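Local coordinates for 6b protein (Agrobacterium vitis, PDB 3AQ2) that probably acts inside plant cells as a toxin-like protein with an ADP-ribosylation fold that disturbs cell proliferation and the host miRNA machinery, at residues Trp9-Leu23 / Tyr195-Arg207. Sequence-based numbering, arbitrary orientation.
Sequences WQVRDLRRILRVSEL and YPIVALGSCHLTR
L200 fills the tight middle of this contact: its CD2 packs on V11 CG2 (3.8 Å) and on D13 CA, while CD1 lies over one face of the R15 guanidinium. With chi1 at 70°, its CG sits between the backbone N and the carbonyl carbon, which turns both methyls toward the 9-23 segment. D13 fixes the rotation of the R15 guanidinium by a side-on salt bridge: NE donates to OD1 (2.9 Å) and NH2 to OD2, both on the syn side. R15 N reaches the same OD1 from the opposite face, closing an Asx turn.

Beneath these side chains the backbones run parallel. R12 N meets V198 O at 3.1 Å, nearly straight (176°), and R12 O and L14 N bond L200 N and O. At the far end W9 points the NE1 edge of its indole at the carbonyls of I197 and V198, both bonds weak.

Past S202 the pairing continues, T206 N donating to L18 O at 2.8 Å and V20 N to T206 O at 2.9 Å, and L205 still packs on V20 and L23. The outer side, though, is wet: water bridges R19 NH2 to OXT of the C-terminal R207, and another joins S21 N to R207 O.

The strand 12-13 thus forms the parallel edge of a mixed sheet beside 199-202, where V198 and A199 facing A136 make a classic beta bulge, within the ADP-ribosylation fold.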
ATOM      1  N   TRP A   9      -0.471  13.766  10.001  1.00 15.40           N
ATOM      2  CA  TRP A   9      -1.460  12.725   9.753  1.00 15.52           C
ATOM      3  C   TRP A   9      -1.325  11.577  10.741  1.00 15.76           C
ATOM      4  O   TRP A   9      -0.262  10.952  10.832  1.00 16.47           O
ATOM      5  CB  TRP A   9      -1.318  12.192   8.324  1.00 14.41           C
ATOM      6  CG  TRP A   9      -2.253  11.054   8.040  1.00 13.95           C
ATOM      7  CD1 TRP A   9      -1.925   9.733   7.905  1.00 14.35           C
ATOM      8  CD2 TRP A   9      -3.668  11.141   7.849  1.00 14.67           C
ATOM      9  NE1 TRP A   9      -3.057   8.991   7.655  1.00 12.96           N
ATOM     10  CE2 TRP A   9      -4.139   9.829   7.610  1.00 12.89           C
ATOM     11  CE3 TRP A   9      -4.586  12.200   7.860  1.00 17.17           C
ATOM     12  CZ2 TRP A   9      -5.495   9.545   7.378  1.00 14.42           C
ATOM     13  CZ3 TRP A   9      -5.935  11.924   7.630  1.00 16.41           C
ATOM     14  CH2 TRP A   9      -6.375  10.599   7.385  1.00 15.53           C
ATOM     15  N   GLN A  10      -2.409  11.305  11.462  1.00 17.01           N
ATOM     16  CA  GLN A  10      -2.482  10.156  12.353  1.00 18.03           C
ATOM     17  C   GLN A  10      -3.079   8.997  11.554  1.00 16.28           C
ATOM     18  O   GLN A  10      -4.226   9.082  11.106  1.00 16.15           O
ATOM     19  CB  GLN A  10      -3.342  10.492  13.582  1.00 19.34           C
ATOM     20  CG  GLN A  10      -2.837  11.709  14.377  1.00 22.95           C
ATOM     21  CD  GLN A  10      -3.720  12.101  15.566  1.00 24.58           C
ATOM     22  OE1 GLN A  10      -4.664  11.389  15.930  1.00 31.29           O
ATOM     23  NE2 GLN A  10      -3.406  13.239  16.178  1.00 31.20           N
ATOM     24  N   VAL A  11      -2.295   7.938  11.347  1.00 14.66           N
ATOM     25  CA  VAL A  11      -2.798   6.752  10.629  1.00 14.08           C
ATOM     26  C   VAL A  11      -4.125   6.288  11.243  1.00 14.12           C
ATOM     27  O   VAL A  11      -4.287   6.300  12.475  1.00 14.61           O
ATOM     28  CB  VAL A  11      -1.758   5.597  10.620  1.00 13.80           C
ATOM     29  CG1 VAL A  11      -1.587   4.981  12.023  1.00 15.27           C
ATOM     30  CG2 VAL A  11      -2.137   4.538   9.598  1.00 14.19           C
ATOM     31  N   ARG A  12      -5.075   5.913  10.388  1.00 13.41           N
ATOM     32  CA  ARG A  12      -6.357   5.413  10.885  1.00 13.69           C
ATOM     33  C   ARG A  12      -6.185   3.924  11.156  1.00 13.14           C
ATOM     34  O   ARG A  12      -6.006   3.131  10.224  1.00 12.29           O
ATOM     35  CB  ARG A  12      -7.497   5.616   9.884  1.00 14.13           C
ATOM     36  CG  ARG A  12      -7.976   7.049   9.568  1.00 18.26           C
ATOM     37  CD  ARG A  12      -7.447   8.159  10.435  1.00 21.37           C
ATOM     38  NE  ARG A  12      -8.141   9.410  10.112  1.00 21.67           N
ATOM     39  CZ  ARG A  12      -7.641  10.626  10.327  1.00 23.66           C
ATOM     40  NH1 ARG A  12      -6.432  10.779  10.864  1.00 23.44           N
ATOM     41  NH2 ARG A  12      -8.353  11.698   9.987  1.00 24.24           N
ATOM     42  N   ASP A  13      -6.223   3.550  12.434  1.00 13.20           N
ATOM     43  CA  ASP A  13      -6.111   2.141  12.792  1.00 13.29           C
ATOM     44  C   ASP A  13      -7.508   1.524  12.785  1.00 12.91           C
ATOM     45  O   ASP A  13      -8.301   1.741  13.713  1.00 14.09           O
ATOM     46  CB  ASP A  13      -5.441   1.985  14.156  1.00 14.62           C
ATOM     47  CG  ASP A  13      -5.193   0.528  14.540  1.00 16.03           C
ATOM     48  OD1 ASP A  13      -5.607  -0.396  13.805  1.00 14.64           O
ATOM     49  OD2 ASP A  13      -4.578   0.313  15.615  1.00 21.10           O
ATOM     50  N   LEU A  14      -7.809   0.785  11.716  1.00 11.86           N
ATOM     51  CA  LEU A  14      -9.145   0.236  11.510  1.00 11.39           C
ATOM     52  C   LEU A  14      -9.205  -1.262  11.834  1.00 12.06           C
ATOM     53  O   LEU A  14     -10.154  -1.946  11.439  1.00 11.92           O
ATOM     54  CB  LEU A  14      -9.618   0.489  10.067  1.00 10.91           C
ATOM     55  CG  LEU A  14      -9.571   1.958   9.636  1.00 11.73           C
ATOM     56  CD1 LEU A  14     -10.009   2.115   8.172  1.00 12.53           C
ATOM     57  CD2 LEU A  14     -10.412   2.830  10.571  1.00 12.83           C
ATOM     58  N   ARG A  15      -8.209  -1.763  12.573  1.00 12.81           N
ATOM     59  CA  ARG A  15      -8.140  -3.206  12.868  1.00 13.74           C
ATOM     60  C   ARG A  15      -9.322  -3.758  13.672  1.00 14.66           C
ATOM     61  O   ARG A  15      -9.562  -4.964  13.645  1.00 15.60           O
ATOM     62  CB  ARG A  15      -6.821  -3.575  13.557  1.00 13.99           C
ATOM     63  CG  ARG A  15      -5.618  -3.547  12.635  1.00 13.35           C
ATOM     64  CD  ARG A  15      -4.345  -3.848  13.402  1.00 17.11           C
ATOM     65  NE  ARG A  15      -3.980  -2.740  14.281  1.00 18.77           N
ATOM     66  CZ  ARG A  15      -2.939  -2.751  15.112  1.00 23.14           C
ATOM     67  NH1 ARG A  15      -2.161  -3.824  15.191  1.00 25.17           N
ATOM     68  NH2 ARG A  15      -2.684  -1.695  15.870  1.00 22.78           N
ATOM     69  N   ARG A  16     -10.038  -2.888  14.383  1.00 15.55           N
ATOM     70  CA  ARG A  16     -11.213  -3.311  15.161  1.00 16.74           C
ATOM     71  C   ARG A  16     -12.510  -2.979  14.439  1.00 16.14           C
ATOM     72  O   ARG A  16     -13.598  -3.112  15.007  1.00 17.66           O
ATOM     73  CB  ARG A  16     -11.171  -2.725  16.575  1.00 18.66           C
ATOM     74  CG  ARG A  16      -9.891  -3.100  17.284  1.00 22.13           C
ATOM     75  CD  ARG A  16      -9.963  -2.996  18.791  1.00 30.15           C
ATOM     76  NE  ARG A  16      -8.726  -3.516  19.379  1.00 35.54           N
ATOM     77  CZ  ARG A  16      -8.455  -4.810  19.564  1.00 38.09           C
ATOM     78  NH1 ARG A  16      -9.335  -5.746  19.228  1.00 39.60           N
ATOM     79  NH2 ARG A  16      -7.295  -5.171  20.100  1.00 39.06           N
ATOM     80  N   ILE A  17     -12.386  -2.564  13.176  1.00 14.94           N
ATOM     81  CA  ILE A  17     -13.555  -2.370  12.320  1.00 14.69           C
ATOM     82  C   ILE A  17     -13.610  -3.562  11.365  1.00 13.93           C
ATOM     83  O   ILE A  17     -12.887  -3.611  10.352  1.00 13.57           O
ATOM     84  CB  ILE A  17     -13.516  -1.031  11.528  1.00 15.12           C
ATOM     85  CG1 ILE A  17     -13.330   0.174  12.461  1.00 16.13           C
ATOM     86  CG2 ILE A  17     -14.804  -0.860  10.723  1.00 15.60           C
ATOM     87  CD1 ILE A  17     -14.415   0.352  13.479  1.00 18.72           C
ATOM     88  N   LEU A  18     -14.470  -4.522  11.702  1.00 14.51           N
ATOM     89  CA  LEU A  18     -14.402  -5.843  11.081  1.00 14.09           C
ATOM     90  C   LEU A  18     -15.588  -6.180  10.187  1.00 14.40           C
ATOM     91  O   LEU A  18     -15.578  -7.199   9.496  1.00 15.35           O
ATOM     92  CB  LEU A  18     -14.168  -6.931  12.141  1.00 14.43           C
ATOM     93  CG  LEU A  18     -12.816  -6.837  12.866  1.00 14.06           C
ATOM     94  CD1 LEU A  18     -12.752  -7.844  13.991  1.00 17.87           C
ATOM     95  CD2 LEU A  18     -11.634  -7.007  11.906  1.00 15.64           C
ATOM     96  N   ARG A  19     -16.595  -5.317  10.182  1.00 14.49           N
ATOM     97  CA  ARG A  19     -17.708  -5.474   9.262  1.00 14.57           C
ATOM     98  C   ARG A  19     -17.385  -4.777   7.951  1.00 14.08           C
ATOM     99  O   ARG A  19     -16.965  -3.613   7.938  1.00 14.39           O
ATOM    100  CB  ARG A  19     -18.992  -4.931   9.881  1.00 15.68           C
ATOM    101  CG  ARG A  19     -19.428  -5.713  11.115  1.00 17.79           C
ATOM    102  CD  ARG A  19     -20.735  -5.191  11.651  1.00 22.30           C
ATOM    103  NE  ARG A  19     -21.816  -5.369  10.683  1.00 25.87           N
ATOM    104  CZ  ARG A  19     -22.414  -4.375  10.038  1.00 28.60           C
ATOM    105  NH1 ARG A  19     -22.074  -3.112  10.267  1.00 29.91           N
ATOM    106  NH2 ARG A  19     -23.372  -4.647   9.173  1.00 30.41           N
ATOM    107  N   VAL A  20     -17.597  -5.498   6.853  1.00 13.02           N
ATOM    108  CA  VAL A  20     -17.227  -5.012   5.518  1.00 12.88           C
ATOM    109  C   VAL A  20     -17.786  -3.615   5.209  1.00 13.03           C
ATOM    110  O   VAL A  20     -17.045  -2.731   4.785  1.00 12.63           O
ATOM    111  CB  VAL A  20     -17.672  -6.002   4.421  1.00 12.81           C
ATOM    112  CG1 VAL A  20     -17.477  -5.383   3.031  1.00 12.59           C
ATOM    113  CG2 VAL A  20     -16.898  -7.323   4.548  1.00 11.95           C
ATOM    114  N   SER A  21     -19.092  -3.427   5.398  1.00 14.37           N
ATOM    115  CA  SER A  21     -19.725  -2.157   5.054  1.00 15.29           C
ATOM    116  C   SER A  21     -19.146  -1.001   5.878  1.00 16.05           C
ATOM    117  O   SER A  21     -18.845   0.066   5.321  1.00 16.89           O
ATOM    118  CB  SER A  21     -21.244  -2.254   5.184  1.00 16.58           C
ATOM    119  OG  SER A  21     -21.623  -2.538   6.519  1.00 18.39           O
ATOM    120  N   GLU A  22     -18.946  -1.231   7.176  1.00 15.57           N
ATOM    121  CA  GLU A  22     -18.357  -0.218   8.064  1.00 17.03           C
ATOM    122  C   GLU A  22     -16.919   0.084   7.646  1.00 15.10           C
ATOM    123  O   GLU A  22     -16.493   1.245   7.586  1.00 15.20           O
ATOM    124  CB  GLU A  22     -18.347  -0.689   9.515  1.00 17.05           C
ATOM    125  CG  GLU A  22     -19.689  -0.748  10.193  1.00 20.70           C
ATOM    126  CD  GLU A  22     -19.562  -1.120  11.666  1.00 22.01           C
ATOM    127  OE1 GLU A  22     -18.532  -0.761  12.300  1.00 26.28           O
ATOM    128  OE2 GLU A  22     -20.507  -1.755  12.190  1.00 29.06           O
ATOM    129  N   LEU A  23     -16.157  -0.960   7.349  1.00 13.47           N
ATOM    130  CA  LEU A  23     -14.770  -0.744   6.969  1.00 12.65           C
ATOM    131  C   LEU A  23     -14.656   0.116   5.716  1.00 12.94           C
ATOM    132  O   LEU A  23     -13.834   1.026   5.658  1.00 12.99           O
ATOM    133  CB  LEU A  23     -14.059  -2.073   6.753  1.00 11.83           C
ATOM    134  CG  LEU A  23     -12.581  -1.931   6.391  1.00 10.71           C
ATOM    135  CD1 LEU A  23     -11.778  -1.341   7.548  1.00 11.56           C
ATOM    136  CD2 LEU A  23     -12.055  -3.301   6.037  1.00 10.68           C
ATOM    137  N   TYR A 195       7.170   5.997   4.251  1.00 12.62           N
ATOM    138  CA  TYR A 195       6.071   6.175   3.298  1.00 12.40           C
ATOM    139  C   TYR A 195       4.753   6.409   4.042  1.00 12.66           C
ATOM    140  O   TYR A 195       4.478   5.713   5.019  1.00 12.59           O
ATOM    141  CB  TYR A 195       5.952   4.925   2.415  1.00 11.54           C
ATOM    142  CG  TYR A 195       5.108   5.114   1.173  1.00 11.13           C
ATOM    143  CD1 TYR A 195       5.709   5.418  -0.053  1.00 10.93           C
ATOM    144  CD2 TYR A 195       3.714   4.985   1.226  1.00 11.80           C
ATOM    145  CE1 TYR A 195       4.939   5.601  -1.203  1.00 11.19           C
ATOM    146  CE2 TYR A 195       2.931   5.168   0.086  1.00 11.69           C
ATOM    147  CZ  TYR A 195       3.556   5.471  -1.124  1.00 11.12           C
ATOM    148  OH  TYR A 195       2.789   5.648  -2.253  1.00 11.68           O
ATOM    149  N   PRO A 196       3.940   7.388   3.592  1.00 12.31           N
ATOM    150  CA  PRO A 196       2.714   7.676   4.342  1.00 12.35           C
ATOM    151  C   PRO A 196       1.692   6.558   4.210  1.00 11.60           C
ATOM    152  O   PRO A 196       1.449   6.063   3.110  1.00 11.59           O
ATOM    153  CB  PRO A 196       2.170   8.949   3.673  1.00 12.47           C
ATOM    154  CG  PRO A 196       3.344   9.515   2.894  1.00 13.52           C
ATOM    155  CD  PRO A 196       4.080   8.295   2.437  1.00 12.82           C
ATOM    156  N   ILE A 197       1.115   6.174   5.341  1.00 11.38           N
ATOM    157  CA  ILE A 197       0.072   5.160   5.374  1.00 10.36           C
ATOM    158  C   ILE A 197      -1.240   5.852   5.714  1.00 10.95           C
ATOM    159  O   ILE A 197      -1.311   6.586   6.697  1.00 11.58           O
ATOM    160  CB  ILE A 197       0.403   4.059   6.427  1.00 10.29           C
ATOM    161  CG1 ILE A 197       1.806   3.457   6.183  1.00 10.25           C
ATOM    162  CG2 ILE A 197      -0.691   2.968   6.434  1.00  9.69           C
ATOM    163  CD1 ILE A 197       2.021   2.847   4.782  1.00 10.09           C
ATOM    164  N   VAL A 198      -2.269   5.644   4.892  1.00 10.42           N
ATOM    165  CA  VAL A 198      -3.570   6.249   5.158  1.00 10.34           C
ATOM    166  C   VAL A 198      -4.261   5.525   6.318  1.00 10.25           C
ATOM    167  O   VAL A 198      -4.711   6.155   7.285  1.00 11.05           O
ATOM    168  CB  VAL A 198      -4.470   6.250   3.910  1.00 10.19           C
ATOM    169  CG1 VAL A 198      -5.850   6.846   4.247  1.00 10.78           C
ATOM    170  CG2 VAL A 198      -3.790   7.028   2.781  1.00 11.73           C
ATOM    171  N   ALA A 199      -4.323   4.204   6.214  1.00  9.89           N
ATOM    172  CA  ALA A 199      -5.003   3.384   7.211  1.00 10.26           C
ATOM    173  C   ALA A 199      -4.398   1.987   7.256  1.00 10.16           C
ATOM    174  O   ALA A 199      -3.709   1.566   6.322  1.00  9.89           O
ATOM    175  CB  ALA A 199      -6.497   3.298   6.891  1.00 10.96           C
ATOM    176  N   LEU A 200      -4.664   1.268   8.344  1.00 10.63           N
ATOM    177  CA  LEU A 200      -4.349  -0.164   8.406  1.00 10.34           C
ATOM    178  C   LEU A 200      -5.583  -0.908   8.911  1.00 10.22           C
ATOM    179  O   LEU A 200      -6.453  -0.322   9.563  1.00 11.11           O
ATOM    180  CB  LEU A 200      -3.129  -0.454   9.294  1.00 11.32           C
ATOM    181  CG  LEU A 200      -3.237  -0.260  10.817  1.00 12.17           C
ATOM    182  CD1 LEU A 200      -2.312  -1.227  11.550  1.00 15.35           C
ATOM    183  CD2 LEU A 200      -2.918   1.190  11.233  1.00 12.51           C
ATOM    184  N   GLY A 201      -5.675  -2.194   8.585  1.00  9.22           N
ATOM    185  CA  GLY A 201      -6.839  -2.951   9.025  1.00  9.27           C
ATOM    186  C   GLY A 201      -6.628  -4.433   8.858  1.00  9.17           C
ATOM    187  O   GLY A 201      -5.530  -4.885   8.506  1.00  9.10           O
ATOM    188  N   SER A 202      -7.693  -5.174   9.151  1.00  9.98           N
ATOM    189  CA  SER A 202      -7.712  -6.630   9.041  1.00 10.69           C
ATOM    190  C   SER A 202      -8.461  -7.084   7.784  1.00 10.81           C
ATOM    191  O   SER A 202      -9.374  -6.393   7.315  1.00 11.49           O
ATOM    192  CB  SER A 202      -8.399  -7.210  10.274  1.00 11.20           C
ATOM    193  OG  SER A 202      -8.561  -8.615  10.144  1.00 12.70           O
ATOM    194  N   CYS A 203      -8.075  -8.255   7.258  1.00 10.55           N
ATOM    195  CA  CYS A 203      -8.770  -8.905   6.151  1.00 10.82           C
ATOM    196  C   CYS A 203      -9.761  -9.964   6.636  1.00 11.87           C
ATOM    197  O   CYS A 203     -10.453 -10.584   5.834  1.00 12.33           O
ATOM    198  CB  CYS A 203      -7.773  -9.544   5.173  1.00 10.63           C
ATOM    199  SG  CYS A 203      -6.688  -8.314   4.443  1.00 12.38           S
ATOM    200  N   HIS A 204      -9.814 -10.162   7.951  1.00 12.28           N
ATOM    201  CA  HIS A 204     -10.680 -11.178   8.559  1.00 13.12           C
ATOM    202  C   HIS A 204     -12.017 -10.534   8.867  1.00 12.97           C
ATOM    203  O   HIS A 204     -12.344 -10.234  10.027  1.00 14.12           O
ATOM    204  CB  HIS A 204     -10.010 -11.766   9.799  1.00 14.19           C
ATOM    205  CG  HIS A 204      -8.666 -12.343   9.505  1.00 17.21           C
ATOM    206  ND1 HIS A 204      -8.492 -13.403   8.641  1.00 20.36           N
ATOM    207  CD2 HIS A 204      -7.427 -11.974   9.912  1.00 19.46           C
ATOM    208  CE1 HIS A 204      -7.202 -13.676   8.542  1.00 20.82           C
ATOM    209  NE2 HIS A 204      -6.536 -12.829   9.311  1.00 21.58           N
ATOM    210  N   LEU A 205     -12.791 -10.343   7.800  1.00 12.36           N
ATOM    211  CA  LEU A 205     -13.962  -9.473   7.848  1.00 12.17           C
ATOM    212  C   LEU A 205     -15.261 -10.254   7.836  1.00 13.19           C
ATOM    213  O   LEU A 205     -15.325 -11.365   7.313  1.00 14.05           O
ATOM    214  CB  LEU A 205     -13.941  -8.481   6.677  1.00 12.11           C
ATOM    215  CG  LEU A 205     -12.687  -7.593   6.619  1.00 10.96           C
ATOM    216  CD1 LEU A 205     -12.602  -6.839   5.284  1.00 11.55           C
ATOM    217  CD2 LEU A 205     -12.676  -6.610   7.801  1.00 11.24           C
ATOM    218  N   THR A 206     -16.285  -9.643   8.413  1.00 13.51           N
ATOM    219  CA  THR A 206     -17.623 -10.204   8.437  1.00 14.79           C
ATOM    220  C   THR A 206     -18.493  -9.410   7.469  1.00 14.55           C
ATOM    221  O   THR A 206     -18.470  -8.181   7.451  1.00 14.10           O
ATOM    222  CB  THR A 206     -18.223 -10.119   9.854  1.00 15.93           C
ATOM    223  OG1 THR A 206     -17.298 -10.688  10.796  1.00 18.47           O
ATOM    224  CG2 THR A 206     -19.533 -10.904   9.926  1.00 17.35           C
ATOM    225  N   ARG A 207     -19.270 -10.111   6.659  1.00 14.20           N
ATOM    226  CA  ARG A 207     -20.139  -9.429   5.716  1.00 15.30           C
ATOM    227  C   ARG A 207     -21.327  -8.756   6.397  1.00 16.87           C
ATOM    228  O   ARG A 207     -21.738  -7.663   6.001  1.00 18.04           O
ATOM    229  CB  ARG A 207     -20.602 -10.399   4.634  1.00 15.21           C
ATOM    230  CG  ARG A 207     -21.369  -9.746   3.490  1.00 15.62           C
ATOM    231  CD  ARG A 207     -20.529  -8.727   2.718  1.00 14.89           C
ATOM    232  NE  ARG A 207     -21.377  -7.929   1.834  1.00 15.60           N
ATOM    233  CZ  ARG A 207     -22.005  -6.811   2.196  1.00 16.27           C
ATOM    234  NH1 ARG A 207     -21.877  -6.332   3.431  1.00 13.76           N
ATOM    235  NH2 ARG A 207     -22.762  -6.165   1.316  1.00 15.33           N
ATOM    236  OXT ARG A 207     -21.915  -9.282   7.348  1.00 17.93           O
TER
HETATM  237  O   HOH W   1     -10.176  -3.900   9.383  1.00 11.44           O
HETATM  238  O   HOH W   2     -23.182  -7.514   9.117  1.00 34.63           O
HETATM  239  O   HOH W   3     -20.820  -5.249   6.790  1.00 21.02           O